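Side-chain contacts in luciferase (Lingulodinium polyedrum, PDB 1VPR), which catalyses the light-emitting oxidation of dinoflagellate luciferin, an open tetrapyrrole, by molecular oxygen, giving blue flashes at 475 nm, here as its third luciferase domain: residues E121-A124 with M125-F129; F58-L61 with L62-E66. All blocks are in the same frame, centred on the assembly; numbering follows the deposited sequence.

Interaction 1 (E121-A124 with M125-F129); sequences EQVA and MCKGF
Apolar contact between Glu121 and Met125, one turn apart, is made by the methyl end of the second: CE of Met125, a selenomethionine with atom SE, lies 3.7 Å from CB of Glu121. CG of Met125 sits beside the backbone N (chi1 -59°) and the chain runs extended from there, which carries SE and CE back along the helix past the carbonyl of Glu121. The carboxylate of Glu121, on a chain bent at chi2, turns away from this contact. Two residues further along, Val123 and Lys127, also i and i+4, lie side by side and point the same way, with CG1 of Val123 3.9 Å from CE of Lys127; only the methylene part of the lysine is used.

The backbone bonds record the end of helix 120-126, in the catalytic domain. Met125 N gives a regular i to i+4 bond to Glu121 O (2.9 Å), whereas Cys126 N is held by two weak bonds, to Gln122 O and to Val123 O. Lys127 N then reaches Ala124 O at 3.2 Å, an i to i+3 bond, with a weaker one to Val123 O. A type II beta turn follows from Cys126 to Phe129, closed by Phe129 N on Cys126 O at 2.9 Å; Gly128 takes its positive phi of 82°.

Of the touching residues Cys126 is the buried one, its side chain against Tyr131, Cys140 and Met267. Earlier in the helix, Gln122 OE1 is hydrogen-bonded to Thr119 N.

Interaction 2 (F58-L61 with L62-E66); sequences FHYL and LECHE
Leu62 packs back onto the preceding turn through its own stem: CB and CG each come to 3.7 Å from Phe58 O, the carbonyl that also accepts the bond from Leu62 N at 2.9 Å. Beyond this stem the leucine meets Ile176 and Ile180 of helix 172-181, which also covers Phe58 and His59.

Glu63 N makes a longer hydrogen bond to His59 O (3.3 Å), while CB of Glu63 lies 3.6 Å from Tyr60 O. With CG anti to the backbone N (chi1 -171°) the extended chain leads its carboxylate off the helix, where OE1 is hydrogen-bonded to Tyr25 OH.

Cys64 makes the distinctive side-chain contact. SG stands over one face of the Tyr60 ring, 3.7 Å from the centroid and 20° off the ring normal, displaced toward the rim so that CZ is the closest ring atom at 3.5 Å. The tyrosine's chi1 of 174° makes its ring stand out from the helix, and SG of Cys64 leans back toward the preceding turn to reach its face. Meanwhile Cys64 N hydrogen-bonds to Tyr60 O. The phenol oxygen at the far end of the ring is hydrogen-bonded to His34 NE2 and Asn28 ND2, which helps to fix the ring.

His65 brings CD2 to 3.4 Å from Leu61 O, obliquely to its ring, and its N hydrogen-bonds to the same oxygen. NE2 is hydrogen-bonded to Gln172 OE1.

The i to i+4 bonds are those of an alpha helix, and a Cys sulfur-aromatic contact across one turn joins Tyr60 and Cys64 on the buried helix 57-65 of the helical bundle domain.

Both contacts are local, each within the closing turns of one short helix, but they share no element: interaction 2 lies on helix 57-65 of the helical bundle domain and interaction 1 on helix 120-126 of the catalytic domain. Their nearest atoms are about 19 Å apart. Interaction 2 is buried, its centre about 17 Å from the centre of the chain, and its polar side-chain ends find partners elsewhere in the protein. Interaction 1 is a surface contact, its centre about 23 Å from the centre of the chain, where aliphatic chains lie along the helix and a single cysteine faces inward. The cysteines differ in their surroundings: Cys64 over an aromatic face, Cys126 against loop residues.

Interaction 1 (E121-A124 with M125-F129)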
loop_
_atom_site.group_PDB
_atom_site.type_symbol
_atom_site.label_atom_id
_atom_site.label_comp_id
_atom_site.label_asym_id
_atom_site.label_seq_id
_atom_site.Cartn_x
_atom_site.Cartn_y
_atom_site.Cartn_z
ATOM N N GLU A 121 -1.341 -26.116 1.723
ATOM C CA GLU A 121 0.013 -26.586 1.954
ATOM C C GLU A 121 1.024 -25.493 1.604
ATOM O O GLU A 121 2.011 -25.296 2.316
ATOM C CB GLU A 121 0.289 -27.834 1.102
ATOM C CG GLU A 121 -0.351 -29.113 1.632
ATOM C CD GLU A 121 -1.848 -28.980 1.845
ATOM O OE1 GLU A 121 -2.515 -28.456 0.925
ATOM O OE2 GLU A 121 -2.343 -29.408 2.923
ATOM N N GLN A 122 0.772 -24.804 0.496
ATOM C CA GLN A 122 1.654 -23.740 0.040
ATOM C C GLN A 122 1.762 -22.648 1.083
ATOM O O GLN A 122 2.839 -22.137 1.324
ATOM C CB GLN A 122 1.153 -23.156 -1.285
ATOM C CG GLN A 122 1.406 -24.069 -2.487
ATOM C CD GLN A 122 0.858 -23.505 -3.772
ATOM O OE1 GLN A 122 -0.279 -23.044 -3.830
ATOM N NE2 GLN A 122 1.662 -23.550 -4.824
ATOM N N VAL A 123 0.644 -22.290 1.702
ATOM C CA VAL A 123 0.638 -21.262 2.716
ATOM C C VAL A 123 1.426 -21.744 3.923
ATOM O O VAL A 123 2.246 -20.998 4.485
ATOM C CB VAL A 123 -0.808 -20.903 3.122
ATOM C CG1 VAL A 123 -0.810 -19.980 4.332
ATOM C CG2 VAL A 123 -1.506 -20.212 1.949
ATOM N N ALA A 124 1.193 -22.999 4.308
ATOM C CA ALA A 124 1.862 -23.600 5.449
ATOM C C ALA A 124 3.381 -23.601 5.286
ATOM O O ALA A 124 4.116 -23.321 6.225
ATOM C CB ALA A 124 1.356 -25.036 5.654
HETATM N N MSE A 125 3.853 -23.916 4.088
HETATM C CA MSE A 125 5.294 -23.936 3.826
HETATM C C MSE A 125 5.968 -22.590 4.058
HETATM O O MSE A 125 7.122 -22.525 4.489
HETATM C CB MSE A 125 5.553 -24.344 2.385
HETATM C CG MSE A 125 5.007 -25.681 2.017
HETATM SE SE MSE A 125 5.125 -25.890 0.113
HETATM C CE MSE A 125 3.628 -27.046 -0.162
ATOM N N CYS A 126 5.249 -21.512 3.748
ATOM C CA CYS A 126 5.800 -20.171 3.895
ATOM C C CYS A 126 5.715 -19.603 5.297
ATOM O O CYS A 126 6.354 -18.594 5.588
ATOM C CB CYS A 126 5.108 -19.213 2.913
ATOM S SG CYS A 126 5.325 -19.669 1.172
ATOM N N LYS A 127 4.927 -20.229 6.167
ATOM C CA LYS A 127 4.796 -19.719 7.533
ATOM C C LYS A 127 6.172 -19.640 8.180
ATOM O O LYS A 127 6.907 -20.621 8.201
ATOM C CB LYS A 127 3.878 -20.627 8.371
ATOM C CG LYS A 127 2.546 -20.005 8.742
ATOM C CD LYS A 127 1.663 -19.794 7.512
ATOM C CE LYS A 127 0.658 -18.660 7.722
ATOM N NZ LYS A 127 -0.150 -18.820 8.966
ATOM N N GLY A 128 6.524 -18.463 8.690
ATOM C CA GLY A 128 7.821 -18.280 9.332
ATOM C C GLY A 128 9.017 -18.018 8.412
ATOM O O GLY A 128 10.154 -17.894 8.889
ATOM N N PHE A 129 8.773 -17.927 7.107
ATOM C CA PHE A 129 9.833 -17.679 6.137
ATOM C C PHE A 129 10.483 -16.313 6.398
ATOM O O PHE A 129 9.830 -15.412 6.919
ATOM C CB PHE A 129 9.226 -17.717 4.733
ATOM C CG PHE A 129 10.192 -17.393 3.625
ATOM C CD1 PHE A 129 10.030 -16.232 2.860
ATOM C CD2 PHE A 129 11.225 -18.275 3.295
ATOM C CE1 PHE A 129 10.885 -15.964 1.776
ATOM C CE2 PHE A 129 12.079 -18.017 2.216
ATOM C CZ PHE A 129 11.902 -16.855 1.458
#

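Interaction 2 (F58-L61 with L62-E66)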
loop_
_atom_site.group_PDB
_atom_site.type_symbol
_atom_site.label_atom_id
_atom_site.label_comp_id
_atom_site.label_asym_id
_atom_site.label_seq_id
_atom_site.Cartn_x
_atom_site.Cartn_y
_atom_site.Cartn_z
ATOM N N PHE A 58 -5.839 0.107 18.424
ATOM C CA PHE A 58 -6.519 0.901 17.410
ATOM C C PHE A 58 -6.265 2.378 17.651
ATOM O O PHE A 58 -6.115 3.138 16.699
ATOM C CB PHE A 58 -8.025 0.627 17.416
ATOM C CG PHE A 58 -8.404 -0.708 16.821
ATOM C CD1 PHE A 58 -8.964 -1.704 17.611
ATOM C CD2 PHE A 58 -8.216 -0.957 15.469
ATOM C CE1 PHE A 58 -9.333 -2.927 17.065
ATOM C CE2 PHE A 58 -8.578 -2.180 14.902
ATOM C CZ PHE A 58 -9.139 -3.169 15.698
ATOM N N HIS A 59 -6.223 2.792 18.921
ATOM C CA HIS A 59 -5.961 4.189 19.241
ATOM C C HIS A 59 -4.556 4.585 18.806
ATOM O O HIS A 59 -4.311 5.742 18.443
ATOM C CB HIS A 59 -6.120 4.451 20.736
ATOM C CG HIS A 59 -7.541 4.431 21.192
ATOM N ND1 HIS A 59 -8.281 3.269 21.266
ATOM C CD2 HIS A 59 -8.385 5.437 21.518
ATOM C CE1 HIS A 59 -9.521 3.566 21.611
ATOM N NE2 HIS A 59 -9.610 4.876 21.770
ATOM N N TYR A 60 -3.628 3.633 18.855
ATOM C CA TYR A 60 -2.257 3.908 18.444
ATOM C C TYR A 60 -2.254 4.098 16.921
ATOM O O TYR A 60 -1.637 5.026 16.390
ATOM C CB TYR A 60 -1.349 2.740 18.813
ATOM C CG TYR A 60 0.065 2.878 18.287
ATOM C CD1 TYR A 60 0.942 3.838 18.804
ATOM C CD2 TYR A 60 0.536 2.021 17.283
ATOM C CE1 TYR A 60 2.259 3.934 18.331
ATOM C CE2 TYR A 60 1.845 2.101 16.810
ATOM C CZ TYR A 60 2.698 3.055 17.333
ATOM O OH TYR A 60 3.986 3.133 16.851
ATOM N N LEU A 61 -2.942 3.202 16.224
ATOM C CA LEU A 61 -3.028 3.283 14.771
ATOM C C LEU A 61 -3.666 4.611 14.346
ATOM O O LEU A 61 -3.228 5.236 13.380
ATOM C CB LEU A 61 -3.843 2.106 14.218
ATOM C CG LEU A 61 -3.238 0.716 14.393
ATOM C CD1 LEU A 61 -4.100 -0.283 13.634
ATOM C CD2 LEU A 61 -1.793 0.698 13.883
ATOM N N LEU A 62 -4.694 5.051 15.064
ATOM C CA LEU A 62 -5.328 6.313 14.711
ATOM C C LEU A 62 -4.328 7.440 14.760
ATOM O O LEU A 62 -4.306 8.294 13.870
ATOM C CB LEU A 62 -6.492 6.643 15.642
ATOM C CG LEU A 62 -7.858 6.105 15.235
ATOM C CD1 LEU A 62 -8.908 6.704 16.169
ATOM C CD2 LEU A 62 -8.175 6.503 13.785
ATOM N N GLU A 63 -3.489 7.455 15.788
ATOM C CA GLU A 63 -2.507 8.511 15.876
ATOM C C GLU A 63 -1.438 8.339 14.795
ATOM O O GLU A 63 -0.931 9.322 14.270
ATOM C CB GLU A 63 -1.862 8.527 17.256
ATOM C CG GLU A 63 -0.988 9.738 17.499
ATOM C CD GLU A 63 -0.453 9.758 18.918
ATOM O OE1 GLU A 63 0.731 9.406 19.128
ATOM O OE2 GLU A 63 -1.234 10.109 19.824
ATOM N N CYS A 64 -1.106 7.102 14.441
ATOM C CA CYS A 64 -0.094 6.906 13.411
ATOM C C CYS A 64 -0.594 7.337 12.049
ATOM O O CYS A 64 0.207 7.615 11.151
ATOM C CB CYS A 64 0.360 5.447 13.348
ATOM S SG CYS A 64 1.428 4.949 14.722
ATOM N N HIS A 65 -1.916 7.390 11.883
ATOM C CA HIS A 65 -2.487 7.804 10.606
ATOM C C HIS A 65 -2.166 9.271 10.310
ATOM O O HIS A 65 -2.029 9.672 9.147
ATOM C CB HIS A 65 -4.001 7.560 10.602
ATOM C CG HIS A 65 -4.375 6.274 9.944
ATOM N ND1 HIS A 65 -4.102 6.026 8.612
ATOM C CD2 HIS A 65 -4.877 5.118 10.449
ATOM C CE1 HIS A 65 -4.405 4.767 8.331
ATOM N NE2 HIS A 65 -4.876 4.196 9.427
ATOM N N GLU A 66 -1.999 10.055 11.373
ATOM C CA GLU A 66 -1.688 11.472 11.241
ATOM C C GLU A 66 -0.213 11.744 10.893
ATOM O O GLU A 66 0.197 12.897 10.740
ATOM C CB GLU A 66 -2.079 12.207 12.538
#